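Local atomic coordinates of Lmo1340 protein (Listeria monocytogenes, PDB entry 4NLM), a protein that is of unknown function but is probably a surface-exposed lipoprotein built on a six-bladed beta propeller of the YqgU-like family. Residues S183-N188 and F226-N231; D187-S192 and L207-D212; Y259-E264 and T286-K291; E301-K306 and E314-E319. All coordinates share one frame; numbering follows the deposited sequence.

Contact 1 (S183-N188 and F226-N231); sequences SWYGDN and FAVHDN
The Tyr185 ring turns an edge to Val228, whose CG1 lies near the ring plane at 3.9 Å from CD1. The two side chains cross at about a right angle. With CG anti to the backbone N (chi1 -169°), the tyrosine swings its ring over to the valine. Its ring also meets that of Phe253, the planes about 25° apart. Phe226 sends CE2 obliquely to Ser183 CB, 3.6 Å away, and packs against Ile191 as well. Val228, branched at CB, divides its methyls: CG1 reaches Tyr185 and rests 3.8 Å from Trp184 O, while CG2 turns to the serine. The short side chain of Ser183 suits the narrow gap facing Phe226 and Val228. Val228 N donates to a water over 2.9 Å; in the conformer of Ser183 described here OG lies 3.3 Å from that water, so this leg of the bridge is doubtful. The strands 182-184 and 225-229 are the first strands of successive propeller blades. No direct hydrogen bond joins the two segments, and the CA atoms of Ser183 and Val228 are 6.8 Å apart, so the blades meet here mainly by apolar side chains and do not continue one sheet into the next.

Contact 2 (D187-S192 and L207-D212); sequences DNLVIS and LQDIRD
Leu189, Val190 and Ile191 pair antiparallel with Asp209, Gln208 and Leu207, their strand segments making an angle of 147°, in the hairpin that forms the middle of a four-stranded propeller blade. Val190 and Gln208 are the hydrogen-bonded pair, joined by Val190 N to Gln208 O (2.9 Å) and Gln208 N to Val190 O. Ile210 N extends the ladder to Asn188 O. On one face Leu207 CD1 packs 3.7 Å from Ile191 CG1 and also reaches Leu189 CB, branched apolar chains suited to a sheet face on which Ile219 of the next strand also packs. On the other face Gln208 folds back at chi2 (-113°), bringing its amide to the neighbouring strand: NE2 donates to Ser192 OG at 3.0 Å and, at 3.3 Å, to Val190 O, approaching from above the carbonyl plane. That carbonyl therefore takes two donors, and Ser192 OG is bonded in turn to Asn194. Where strand 203-209 ends and the chain turns toward strand 212-223, Asp209 opens an Asx turn, its OD1 accepting from Arg211 N. Arg211 grips the same carboxylate side-on, NE to OD1 and NH1 to OD2 (2.8 Å), which fixes the orientation of the guanidinium. Asn188 lies on that plate, amide and guanidinium planes 20° apart, with ND2 3.7 Å above its centre.

Contact 3 (Y259-E264 and T286-K291); sequences YNAARE and TFVPYK
Apolar contacts join Val288 to Tyr259 and Ala261. The tyrosine and valine reach in from opposite directions, and CG2 of Val288 lies at the ring's edge, near its plane, 3.7 Å from Tyr259 OH. The other branch, CG1, meets Ala261 CB at 4.0 Å, a small residue suited to a place where two strands pack. With CG anti to its backbone N (chi1 178°), Tyr259 carries its hydroxyl past the valine to Glu314, with which it is hydrogen-bonded. Mixed contacts centre on Pro289, whose ring offers a compact apolar surface. Its CG rests 3.3 Å from Ala262 O, and its CB meets the Glu264 carboxylate through OE2 at 3.6 Å. Polar contact runs through water: one water donates to Glu264 OE2 (2.7 Å) and to Lys291 O (2.8 Å), while OE1 accepts from Tyr302. Strands 255-266 and 284-289 belong to successive blades; the N-to-C directions of 259-262 and 286-289 differ by 53°. No direct hydrogen bond links the two segments, though just beyond them Ser292 OG bonds Arg263 O. Between these segments the blades therefore meet by shape and a shared water, while Tyr259 OH and Glu264 OE1 find partners beyond the contact.

Contact 4 (E301-K306 and E314-E319); sequences EYKLVK and ESTILE
Lys303 runs along the hairpin of strands 302-308 and 313-321, which carries a classic beta bulge: Ile317 and Leu318 both face Leu304. From CB, the lysine meets Leu318 O at 3.5 Å and Glu319 OE1 at 3.6 Å. CG, set between the backbone N and carbonyl carbon (chi1 46°), stays beside that carboxylate oxygen as the chain extends. CD touches both OE1 and Thr316 OG1, the latter at 3.8 Å. At the tip NZ gives protons to two waters. One is shared with Thr316 OG1 and Glu319 OE2, the other with Thr316 OG1 and Glu314 OE2. A long, flexible cation suits this partly exposed position, where its charge probably balances the two glutamates through water and not by direct contact; Glu319 OE1 is also bonded to Tyr290, and Glu314 OE2 to Tyr259. Leu304, itself buried, points to the other face of the sheet and packs on Ile317, whose position is one of two modelled. At the bulge Leu304 O takes a bond from Ile317 N at 2.8 Å and a weak one from Leu318 N. Beyond it the regular ladder resumes, with Lys306 N donating to Ser315 O over 2.8 Å at an angle of 171°.

How the contacts relate
Contacts 2 and 4 are hairpins within single blades, held by backbone ladders, and they are partly buried. Contacts 1 and 3 lie between successive blades and have no direct hydrogen bond; contact 3 is buried, contact 1 is a surface contact. Contact 1 shares Asp187 and Asn188 with contact 2, and Ser183 O probably bonds Ile191 N, joining two strands of one blade. Strands 284-289 and 302-308 of contacts 3 and 4 are sheet neighbours; separately, Glu264 of the preceding blade probably bonds Tyr302. The blade holding 225-229 and 255-266 connects the two pairs, which do not touch: contacts 2 and 4 have centres about 35 Å apart. Waters serve contacts 1, 3 and 4; contact 2 adds Gln208 side-chain bonds and a salt bridge inside one segment.

Contact 1 (S183-N188 and F226-N231)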
loop_
_atom_site.group_PDB
_atom_site.type_symbol
_atom_site.label_atom_id
_atom_site.label_comp_id
_atom_site.label_asym_id
_atom_site.label_seq_id
_atom_site.Cartn_x
_atom_site.Cartn_y
_atom_site.Cartn_z
ATOM N N SER A 183 8.471 -0.318 8.644
ATOM C CA SER A 183 8.747 -0.448 7.230
ATOM C C SER A 183 10.154 -0.988 7.044
ATOM O O SER A 183 11.044 -0.684 7.827
ATOM C CB SER A 183 8.685 0.897 6.528
ATOM O OG SER A 183 9.007 0.752 5.155
ATOM N N TRP A 184 10.371 -1.771 6.004
ATOM C CA TRP A 184 11.723 -2.159 5.670
ATOM C C TRP A 184 12.482 -0.910 5.209
ATOM O O TRP A 184 11.908 0.042 4.646
ATOM C CB TRP A 184 11.735 -3.134 4.523
ATOM C CG TRP A 184 11.282 -4.486 4.821
ATOM C CD1 TRP A 184 10.127 -5.056 4.453
ATOM C CD2 TRP A 184 12.038 -5.492 5.488
ATOM N NE1 TRP A 184 10.081 -6.370 4.866
ATOM C CE2 TRP A 184 11.247 -6.653 5.521
ATOM C CE3 TRP A 184 13.309 -5.521 6.073
ATOM C CZ2 TRP A 184 11.702 -7.843 6.063
ATOM C CZ3 TRP A 184 13.738 -6.689 6.656
ATOM C CH2 TRP A 184 12.934 -7.846 6.651
ATOM N N TYR A 185 13.782 -0.939 5.399
ATOM C CA TYR A 185 14.640 0.121 4.891
ATOM C C TYR A 185 15.808 -0.439 4.073
ATOM O O TYR A 185 16.480 0.301 3.389
ATOM C CB TYR A 185 15.082 1.073 6.002
ATOM C CG TYR A 185 15.753 2.326 5.469
ATOM C CD1 TYR A 185 15.037 3.259 4.703
ATOM C CD2 TYR A 185 17.077 2.582 5.733
ATOM C CE1 TYR A 185 15.648 4.408 4.214
ATOM C CE2 TYR A 185 17.698 3.716 5.246
ATOM C CZ TYR A 185 16.986 4.617 4.489
ATOM O OH TYR A 185 17.633 5.736 4.017
ATOM N N GLY A 186 15.985 -1.751 4.081
ATOM C CA GLY A 186 17.042 -2.425 3.341
ATOM C C GLY A 186 16.932 -3.935 3.564
ATOM O O GLY A 186 15.963 -4.426 4.157
ATOM N N ASP A 187 17.968 -4.652 3.136
ATOM C CA ASP A 187 18.016 -6.101 3.253
ATOM C C ASP A 187 17.715 -6.551 4.690
ATOM O O ASP A 187 16.882 -7.439 4.896
ATOM C CB ASP A 187 19.401 -6.581 2.803
ATOM C CG ASP A 187 19.552 -8.103 2.771
ATOM O OD1 ASP A 187 18.552 -8.838 2.627
ATOM O OD2 ASP A 187 20.713 -8.568 2.853
ATOM N N ASN A 188 18.358 -5.907 5.666
ATOM C CA ASN A 188 18.218 -6.291 7.086
ATOM C C ASN A 188 17.876 -5.152 8.032
ATOM O O ASN A 188 18.065 -5.269 9.230
ATOM C CB ASN A 188 19.522 -6.931 7.593
ATOM C CG ASN A 188 19.796 -8.305 6.996
ATOM O OD1 ASN A 188 18.966 -9.213 7.091
ATOM N ND2 ASN A 188 20.948 -8.459 6.367
ATOM N N PHE A 226 4.884 7.657 8.353
ATOM C CA PHE A 226 6.048 7.604 7.476
ATOM C C PHE A 226 5.827 6.506 6.468
ATOM O O PHE A 226 4.973 5.641 6.634
ATOM C CB PHE A 226 7.322 7.396 8.269
ATOM C CG PHE A 226 7.489 6.004 8.785
ATOM C CD1 PHE A 226 6.831 5.579 9.919
ATOM C CD2 PHE A 226 8.321 5.114 8.135
ATOM C CE1 PHE A 226 6.975 4.293 10.394
ATOM C CE2 PHE A 226 8.460 3.829 8.591
ATOM C CZ PHE A 226 7.783 3.415 9.718
ATOM N N ALA A 227 6.647 6.541 5.420
ATOM C CA ALA A 227 6.620 5.513 4.389
ATOM C C ALA A 227 7.990 5.501 3.724
ATOM O O ALA A 227 8.671 6.513 3.722
ATOM C CB ALA A 227 5.490 5.755 3.374
ATOM N N VAL A 228 8.328 4.372 3.124
ATOM C CA VAL A 228 9.595 4.235 2.412
ATOM C C VAL A 228 9.300 3.698 1.019
ATOM O O VAL A 228 8.476 2.801 0.827
ATOM C CB VAL A 228 10.560 3.279 3.165
ATOM C CG1 VAL A 228 11.887 3.119 2.436
ATOM C CG2 VAL A 228 10.796 3.782 4.568
ATOM N N HIS A 229 9.974 4.243 0.032
ATOM C CA HIS A 229 9.873 3.660 -1.290
ATOM C C HIS A 229 11.002 4.201 -2.129
ATOM O O HIS A 229 11.297 5.383 -2.044
ATOM C CB HIS A 229 8.545 3.951 -1.976
ATOM C CG HIS A 229 8.206 2.943 -3.003
ATOM N ND1 HIS A 229 7.828 1.657 -2.668
ATOM C CD2 HIS A 229 8.151 3.020 -4.350
ATOM C CE1 HIS A 229 7.583 0.981 -3.772
ATOM N NE2 HIS A 229 7.784 1.779 -4.806
ATOM N N ASP A 230 11.571 3.348 -2.980
ATOM C CA ASP A 230 12.593 3.775 -3.914
ATOM C C ASP A 230 13.679 4.652 -3.284
ATOM O O ASP A 230 14.093 5.685 -3.827
ATOM C CB ASP A 230 11.920 4.428 -5.112
ATOM C CG ASP A 230 11.218 3.427 -6.022
ATOM O OD1 ASP A 230 11.331 2.196 -5.839
ATOM O OD2 ASP A 230 10.526 3.888 -6.954
ATOM N N ASN A 231 14.137 4.202 -2.124
ATOM C CA ASN A 231 15.218 4.837 -1.381
ATOM C C ASN A 231 14.885 6.203 -0.825
ATOM O O ASN A 231 15.764 6.971 -0.467
ATOM C CB ASN A 231 16.501 4.910 -2.229
ATOM C CG ASN A 231 16.981 3.541 -2.690
ATOM O OD1 ASN A 231 17.242 3.332 -3.876
ATOM N ND2 ASN A 231 17.069 2.596 -1.762
HETATM O O HOH W 1 6.466 2.241 3.740
#

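Contact 2 (D187-S192 and L207-D212)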
loop_
_atom_site.group_PDB
_atom_site.type_symbol
_atom_site.label_atom_id
_atom_site.label_comp_id
_atom_site.label_asym_id
_atom_site.label_seq_id
_atom_site.Cartn_x
_atom_site.Cartn_y
_atom_site.Cartn_z
ATOM N N ASP A 187 17.968 -4.652 3.136
ATOM C CA ASP A 187 18.016 -6.101 3.253
ATOM C C ASP A 187 17.715 -6.551 4.690
ATOM O O ASP A 187 16.882 -7.439 4.896
ATOM C CB ASP A 187 19.401 -6.581 2.803
ATOM C CG ASP A 187 19.552 -8.103 2.771
ATOM O OD1 ASP A 187 18.552 -8.838 2.627
ATOM O OD2 ASP A 187 20.713 -8.568 2.853
ATOM N N ASN A 188 18.358 -5.907 5.666
ATOM C CA ASN A 188 18.218 -6.291 7.086
ATOM C C ASN A 188 17.876 -5.152 8.032
ATOM O O ASN A 188 18.065 -5.269 9.230
ATOM C CB ASN A 188 19.522 -6.931 7.593
ATOM C CG ASN A 188 19.796 -8.305 6.996
ATOM O OD1 ASN A 188 18.966 -9.213 7.091
ATOM N ND2 ASN A 188 20.948 -8.459 6.367
ATOM N N LEU A 189 17.377 -4.053 7.502
ATOM C CA LEU A 189 17.086 -2.871 8.293
ATOM C C LEU A 189 15.603 -2.554 8.303
ATOM O O LEU A 189 14.921 -2.692 7.278
ATOM C CB LEU A 189 17.800 -1.640 7.738
ATOM C CG LEU A 189 19.317 -1.649 7.795
ATOM C CD1 LEU A 189 19.912 -0.457 7.064
ATOM C CD2 LEU A 189 19.840 -1.701 9.225
ATOM N N VAL A 190 15.100 -2.126 9.456
ATOM C CA VAL A 190 13.697 -1.730 9.581
ATOM C C VAL A 190 13.648 -0.406 10.313
ATOM O O VAL A 190 14.502 -0.110 11.144
ATOM C CB VAL A 190 12.854 -2.783 10.346
ATOM C CG1 VAL A 190 13.329 -2.941 11.782
ATOM C CG2 VAL A 190 11.386 -2.399 10.353
ATOM N N ILE A 191 12.702 0.429 9.912
ATOM C CA ILE A 191 12.420 1.672 10.587
ATOM C C ILE A 191 11.066 1.476 11.291
ATOM O O ILE A 191 10.151 0.842 10.748
ATOM C CB ILE A 191 12.319 2.861 9.601
ATOM C CG1 ILE A 191 13.664 3.198 8.963
ATOM C CG2 ILE A 191 11.799 4.119 10.288
ATOM C CD1 ILE A 191 13.585 4.197 7.827
ATOM N N SER A 192 10.994 1.997 12.498
ATOM C CA SER A 192 9.747 1.942 13.253
ATOM C C SER A 192 9.430 3.301 13.847
ATOM O O SER A 192 10.349 4.075 14.148
ATOM C CB SER A 192 9.828 0.883 14.364
ATOM O OG SER A 192 10.859 1.161 15.300
ATOM N N LEU A 207 15.817 3.420 13.561
ATOM C CA LEU A 207 16.382 2.489 12.587
ATOM C C LEU A 207 17.062 1.363 13.371
ATOM O O LEU A 207 17.731 1.616 14.377
ATOM C CB LEU A 207 17.458 3.159 11.740
ATOM C CG LEU A 207 18.098 2.326 10.627
ATOM C CD1 LEU A 207 17.071 1.923 9.576
ATOM C CD2 LEU A 207 19.231 3.102 9.959
ATOM N N GLN A 208 16.889 0.132 12.923
ATOM C CA GLN A 208 17.544 -1.006 13.572
ATOM C C GLN A 208 17.750 -2.126 12.594
ATOM O O GLN A 208 17.046 -2.271 11.608
ATOM C CB GLN A 208 16.682 -1.539 14.713
ATOM C CG GLN A 208 15.222 -1.743 14.327
ATOM C CD GLN A 208 14.257 -0.790 15.039
ATOM O OE1 GLN A 208 14.191 -0.819 16.282
ATOM N NE2 GLN A 208 13.471 0.022 14.275
ATOM N N ASP A 209 18.771 -2.923 12.870
ATOM C CA ASP A 209 19.016 -4.138 12.124
ATOM C C ASP A 209 18.135 -5.219 12.749
ATOM O O ASP A 209 18.129 -5.392 13.959
ATOM C CB ASP A 209 20.495 -4.500 12.202
ATOM C CG ASP A 209 20.877 -5.633 11.267
ATOM O OD1 ASP A 209 20.276 -6.720 11.359
ATOM O OD2 ASP A 209 21.771 -5.417 10.423
ATOM N N ILE A 210 17.412 -5.957 11.925
ATOM C CA ILE A 210 16.433 -6.961 12.414
ATOM C C ILE A 210 17.024 -8.142 13.154
ATOM O O ILE A 210 16.318 -8.930 13.802
ATOM C CB ILE A 210 15.569 -7.536 11.278
ATOM C CG1 ILE A 210 16.411 -8.303 10.258
ATOM C CG2 ILE A 210 14.760 -6.440 10.620
ATOM C CD1 ILE A 210 15.595 -9.023 9.207
ATOM N N ARG A 211 18.328 -8.278 13.049
ATOM C CA ARG A 211 19.027 -9.367 13.687
ATOM C C ARG A 211 19.443 -9.028 15.112
ATOM O O ARG A 211 19.677 -9.937 15.922
ATOM C CB ARG A 211 20.255 -9.675 12.845
ATOM C CG ARG A 211 19.906 -10.262 11.484
ATOM C CD ARG A 211 21.136 -10.384 10.609
ATOM N NE ARG A 211 21.671 -9.076 10.254
ATOM C CZ ARG A 211 22.787 -8.849 9.564
ATOM N NH1 ARG A 211 23.133 -7.593 9.305
ATOM N NH2 ARG A 211 23.558 -9.847 9.134
ATOM N N ASP A 212 19.562 -7.736 15.421
ATOM C CA ASP A 212 20.028 -7.296 16.735
ATOM C C ASP A 212 19.417 -5.978 17.188
ATOM O O ASP A 212 19.793 -4.904 16.699
ATOM C CB ASP A 212 21.551 -7.142 16.695
ATOM C CG ASP A 212 22.130 -6.675 18.020
ATOM O OD1 ASP A 212 21.419 -6.749 19.044
ATOM O OD2 ASP A 212 23.304 -6.246 18.039
#

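Contact 3 (Y259-E264 and T286-K291)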
loop_
_atom_site.group_PDB
_atom_site.type_symbol
_atom_site.label_atom_id
_atom_site.label_comp_id
_atom_site.label_asym_id
_atom_site.label_seq_id
_atom_site.Cartn_x
_atom_site.Cartn_y
_atom_site.Cartn_z
ATOM N N TYR A 259 6.997 19.875 1.879
ATOM C CA TYR A 259 5.746 20.325 1.285
ATOM C C TYR A 259 4.713 20.461 2.401
ATOM O O TYR A 259 4.541 19.545 3.183
ATOM C CB TYR A 259 5.255 19.302 0.263
ATOM C CG TYR A 259 3.938 19.654 -0.370
ATOM C CD1 TYR A 259 3.862 20.591 -1.380
ATOM C CD2 TYR A 259 2.748 19.046 0.036
ATOM C CE1 TYR A 259 2.658 20.921 -1.967
ATOM C CE2 TYR A 259 1.558 19.382 -0.564
ATOM C CZ TYR A 259 1.515 20.317 -1.559
ATOM O OH TYR A 259 0.294 20.640 -2.139
ATOM N N ASN A 260 4.089 21.622 2.511
ATOM C CA ASN A 260 3.014 21.849 3.493
ATOM C C ASN A 260 1.675 21.854 2.826
ATOM O O ASN A 260 1.427 22.557 1.861
ATOM C CB ASN A 260 3.214 23.164 4.217
ATOM C CG ASN A 260 4.257 23.066 5.279
ATOM O OD1 ASN A 260 4.014 22.492 6.353
ATOM N ND2 ASN A 260 5.453 23.562 4.976
ATOM N N ALA A 261 0.792 21.039 3.350
ATOM C CA ALA A 261 -0.582 20.960 2.900
ATOM C C ALA A 261 -1.493 21.481 4.001
ATOM O O ALA A 261 -1.173 21.373 5.180
ATOM C CB ALA A 261 -0.922 19.504 2.634
ATOM N N ALA A 262 -2.641 22.019 3.617
ATOM C CA ALA A 262 -3.658 22.366 4.611
ATOM C C ALA A 262 -4.018 21.116 5.393
ATOM O O ALA A 262 -4.174 20.054 4.813
ATOM C CB ALA A 262 -4.880 22.912 3.921
ATOM N N ARG A 263 -4.197 21.280 6.710
ATOM C CA ARG A 263 -4.469 20.142 7.590
ATOM C C ARG A 263 -5.948 19.974 7.915
ATOM O O ARG A 263 -6.606 20.908 8.408
ATOM C CB ARG A 263 -3.734 20.339 8.912
ATOM C CG ARG A 263 -3.999 19.266 9.942
ATOM C CD ARG A 263 -3.132 19.439 11.185
ATOM N NE ARG A 263 -3.613 18.594 12.281
ATOM C CZ ARG A 263 -4.572 18.933 13.140
ATOM N NH1 ARG A 263 -4.955 18.060 14.043
ATOM N NH2 ARG A 263 -5.177 20.121 13.092
ATOM N N GLU A 264 -6.456 18.788 7.627
ATOM C CA GLU A 264 -7.789 18.411 8.066
ATOM C C GLU A 264 -7.679 17.596 9.348
ATOM O O GLU A 264 -6.627 16.999 9.659
ATOM C CB GLU A 264 -8.502 17.594 7.016
ATOM C CG GLU A 264 -9.063 18.417 5.884
ATOM C CD GLU A 264 -9.752 17.573 4.823
ATOM O OE1 GLU A 264 -9.495 16.346 4.748
ATOM O OE2 GLU A 264 -10.537 18.160 4.045
ATOM N N THR A 286 -0.465 12.838 -4.165
ATOM C CA THR A 286 -1.291 12.878 -2.960
ATOM C C THR A 286 -2.510 13.743 -3.178
ATOM O O THR A 286 -2.480 14.709 -3.949
ATOM C CB THR A 286 -0.506 13.440 -1.752
ATOM O OG1 THR A 286 -1.279 13.369 -0.557
ATOM C CG2 THR A 286 0.033 14.831 -1.998
ATOM N N PHE A 287 -3.572 13.418 -2.459
ATOM C CA PHE A 287 -4.683 14.343 -2.317
ATOM C C PHE A 287 -4.301 15.406 -1.298
ATOM O O PHE A 287 -3.537 15.167 -0.338
ATOM C CB PHE A 287 -5.995 13.608 -1.942
ATOM C CG PHE A 287 -6.478 12.798 -3.064
ATOM C CD1 PHE A 287 -7.189 13.410 -4.094
ATOM C CD2 PHE A 287 -6.237 11.443 -3.143
ATOM C CE1 PHE A 287 -7.583 12.686 -5.182
ATOM C CE2 PHE A 287 -6.636 10.729 -4.221
ATOM C CZ PHE A 287 -7.340 11.347 -5.243
ATOM N N VAL A 288 -4.846 16.602 -1.511
ATOM C CA VAL A 288 -4.591 17.759 -0.680
ATOM C C VAL A 288 -5.927 18.492 -0.479
ATOM O O VAL A 288 -6.608 18.744 -1.442
ATOM C CB VAL A 288 -3.576 18.709 -1.363
ATOM C CG1 VAL A 288 -3.325 19.946 -0.567
ATOM C CG2 VAL A 288 -2.250 18.019 -1.571
ATOM N N PRO A 289 -6.231 18.894 0.758
ATOM C CA PRO A 289 -7.455 19.645 0.987
ATOM C C PRO A 289 -7.299 21.087 0.549
ATOM O O PRO A 289 -6.205 21.604 0.525
ATOM C CB PRO A 289 -7.625 19.597 2.521
ATOM C CG PRO A 289 -6.597 18.641 3.009
ATOM C CD PRO A 289 -5.513 18.618 2.012
ATOM N N TYR A 290 -8.419 21.740 0.284
ATOM C CA TYR A 290 -8.413 23.144 -0.071
ATOM C C TYR A 290 -8.257 24.083 1.117
ATOM O O TYR A 290 -7.834 25.223 0.955
ATOM C CB TYR A 290 -9.668 23.515 -0.842
ATOM C CG TYR A 290 -9.682 22.924 -2.212
ATOM C CD1 TYR A 290 -8.810 23.392 -3.181
ATOM C CD2 TYR A 290 -10.544 21.914 -2.548
ATOM C CE1 TYR A 290 -8.804 22.857 -4.432
ATOM C CE2 TYR A 290 -10.531 21.349 -3.808
ATOM C CZ TYR A 290 -9.632 21.841 -4.761
ATOM O OH TYR A 290 -9.651 21.331 -6.030
ATOM N N LYS A 291 -8.615 23.610 2.302
ATOM C CA LYS A 291 -8.499 24.450 3.480
ATOM C C LYS A 291 -8.388 23.574 4.731
ATOM O O LYS A 291 -8.769 22.415 4.720
ATOM C CB LYS A 291 -9.686 25.401 3.603
ATOM C CG LYS A 291 -10.980 24.710 3.943
ATOM C CD LYS A 291 -12.185 25.653 4.033
ATOM C CE LYS A 291 -13.438 24.805 4.112
ATOM N NZ LYS A 291 -14.675 25.618 4.266
HETATM O O HOH W 2 -10.943 20.801 4.047
#

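Contact 4 (E301-K306 and E314-E319)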
loop_
_atom_site.group_PDB
_atom_site.type_symbol
_atom_site.label_atom_id
_atom_site.label_comp_id
_atom_site.label_asym_id
_atom_site.label_seq_id
_atom_site.Cartn_x
_atom_site.Cartn_y
_atom_site.Cartn_z
ATOM N N GLU A 301 -13.795 17.836 -2.063
ATOM C CA GLU A 301 -13.061 18.577 -1.077
ATOM C C GLU A 301 -11.558 18.564 -1.288
ATOM O O GLU A 301 -10.871 19.200 -0.499
ATOM C CB GLU A 301 -13.462 17.951 0.244
ATOM C CG GLU A 301 -12.890 18.393 1.585
ATOM C CD GLU A 301 -13.515 17.582 2.729
ATOM O OE1 GLU A 301 -12.878 17.384 3.789
ATOM O OE2 GLU A 301 -14.660 17.103 2.570
ATOM N N TYR A 302 -11.075 17.919 -2.357
ATOM C CA TYR A 302 -9.622 17.734 -2.541
ATOM C C TYR A 302 -9.198 18.018 -3.946
ATOM O O TYR A 302 -9.975 17.943 -4.878
ATOM C CB TYR A 302 -9.221 16.289 -2.198
ATOM C CG TYR A 302 -9.595 15.874 -0.809
ATOM C CD1 TYR A 302 -10.838 15.379 -0.545
ATOM C CD2 TYR A 302 -8.727 16.027 0.264
ATOM C CE1 TYR A 302 -11.243 15.058 0.731
ATOM C CE2 TYR A 302 -9.125 15.676 1.556
ATOM C CZ TYR A 302 -10.400 15.213 1.782
ATOM O OH TYR A 302 -10.799 14.879 3.064
ATOM N N LYS A 303 -7.901 18.270 -4.065
ATOM C CA LYS A 303 -7.235 18.221 -5.367
ATOM C C LYS A 303 -6.176 17.123 -5.319
ATOM O O LYS A 303 -5.652 16.796 -4.280
ATOM C CB LYS A 303 -6.609 19.521 -5.757
ATOM C CG LYS A 303 -5.822 20.169 -4.699
ATOM C CD LYS A 303 -5.147 21.394 -5.278
ATOM C CE LYS A 303 -4.545 22.232 -4.194
ATOM N NZ LYS A 303 -3.961 23.468 -4.814
ATOM N N LEU A 304 -5.957 16.546 -6.481
ATOM C CA LEU A 304 -4.915 15.538 -6.662
ATOM C C LEU A 304 -3.698 16.252 -7.211
ATOM O O LEU A 304 -3.751 16.869 -8.282
ATOM C CB LEU A 304 -5.368 14.478 -7.629
ATOM C CG LEU A 304 -4.309 13.419 -7.934
ATOM C CD1 LEU A 304 -3.893 12.663 -6.690
ATOM C CD2 LEU A 304 -4.865 12.473 -8.975
ATOM N N VAL A 305 -2.592 16.162 -6.492
ATOM C CA VAL A 305 -1.389 16.803 -6.969
ATOM C C VAL A 305 -0.273 15.812 -7.145
ATOM O O VAL A 305 -0.283 14.699 -6.616
ATOM C CB VAL A 305 -0.912 17.897 -6.021
ATOM C CG1 VAL A 305 -2.018 18.907 -5.783
ATOM C CG2 VAL A 305 -0.379 17.312 -4.720
ATOM N N LYS A 306 0.647 16.231 -8.008
ATOM C CA LYS A 306 1.898 15.514 -8.258
ATOM C C LYS A 306 3.044 16.423 -7.832
ATOM O O LYS A 306 3.179 17.559 -8.318
ATOM C CB LYS A 306 2.007 15.045 -9.714
ATOM C CG LYS A 306 2.303 16.016 -10.824
ATOM C CD LYS A 306 2.521 15.231 -12.125
ATOM C CE LYS A 306 2.653 16.162 -13.324
ATOM N NZ LYS A 306 2.450 15.455 -14.618
ATOM N N GLU A 314 5.414 21.327 -7.833
ATOM C CA GLU A 314 4.084 20.830 -7.544
ATOM C C GLU A 314 3.151 21.161 -8.728
ATOM O O GLU A 314 3.143 22.297 -9.224
ATOM C CB GLU A 314 3.554 21.486 -6.270
ATOM C CG GLU A 314 2.079 21.260 -6.026
ATOM C CD GLU A 314 1.495 22.202 -4.997
ATOM O OE1 GLU A 314 2.133 23.221 -4.648
ATOM O OE2 GLU A 314 0.380 21.914 -4.544
ATOM N N SER A 315 2.387 20.166 -9.174
ATOM C CA SER A 315 1.422 20.334 -10.257
ATOM C C SER A 315 0.091 19.733 -9.830
ATOM O O SER A 315 0.083 18.725 -9.158
ATOM C CB SER A 315 1.937 19.644 -11.545
ATOM O OG SER A 315 3.074 20.286 -12.096
ATOM N N THR A 316 -1.021 20.390 -10.144
ATOM C CA THR A 316 -2.336 19.807 -9.868
ATOM C C THR A 316 -2.795 19.015 -11.058
ATOM O O THR A 316 -2.824 19.516 -12.179
ATOM C CB THR A 316 -3.380 20.868 -9.498
ATOM O OG1 THR A 316 -2.883 21.517 -8.342
ATOM C CG2 THR A 316 -4.721 20.254 -9.212
ATOM N N ILE A 317 -3.091 17.747 -10.832
ATOM C CA ILE A 317 -3.602 16.881 -11.880
ATOM C C ILE A 317 -5.083 17.141 -12.106
ATOM O O ILE A 317 -5.522 17.351 -13.228
ATOM C CB ILE A 317 -3.382 15.423 -11.499
ATOM C CG1 ILE A 317 -1.887 15.154 -11.400
ATOM C CG2 ILE A 317 -4.051 14.482 -12.490
ATOM C CD1 ILE A 317 -1.583 13.971 -10.525
ATOM N N LEU A 318 -5.856 17.098 -11.022
ATOM C CA LEU A 318 -7.299 17.337 -11.095
ATOM C C LEU A 318 -7.779 18.050 -9.853
ATOM O O LEU A 318 -7.356 17.747 -8.736
ATOM C CB LEU A 318 -8.076 16.030 -11.280
ATOM C CG LEU A 318 -8.057 15.354 -12.645
ATOM C CD1 LEU A 318 -8.534 13.913 -12.517
ATOM C CD2 LEU A 318 -8.901 16.153 -13.643
ATOM N N GLU A 319 -8.692 18.994 -10.065
ATOM C CA GLU A 319 -9.342 19.695 -8.968
ATOM C C GLU A 319 -10.683 19.041 -8.601
ATOM O O GLU A 319 -11.207 18.265 -9.383
ATOM C CB GLU A 319 -9.652 21.137 -9.395
ATOM C CG GLU A 319 -8.444 21.948 -9.843
ATOM C CD GLU A 319 -7.595 22.582 -8.763
ATOM O OE1 GLU A 319 -7.822 22.426 -7.561
ATOM O OE2 GLU A 319 -6.618 23.272 -9.145
HETATM O O HOH W 3 -4.069 23.844 -7.938
HETATM O O HOH W 4 -1.611 22.304 -6.157
HETATM O O HOH W 5 4.788 18.539 -10.557
#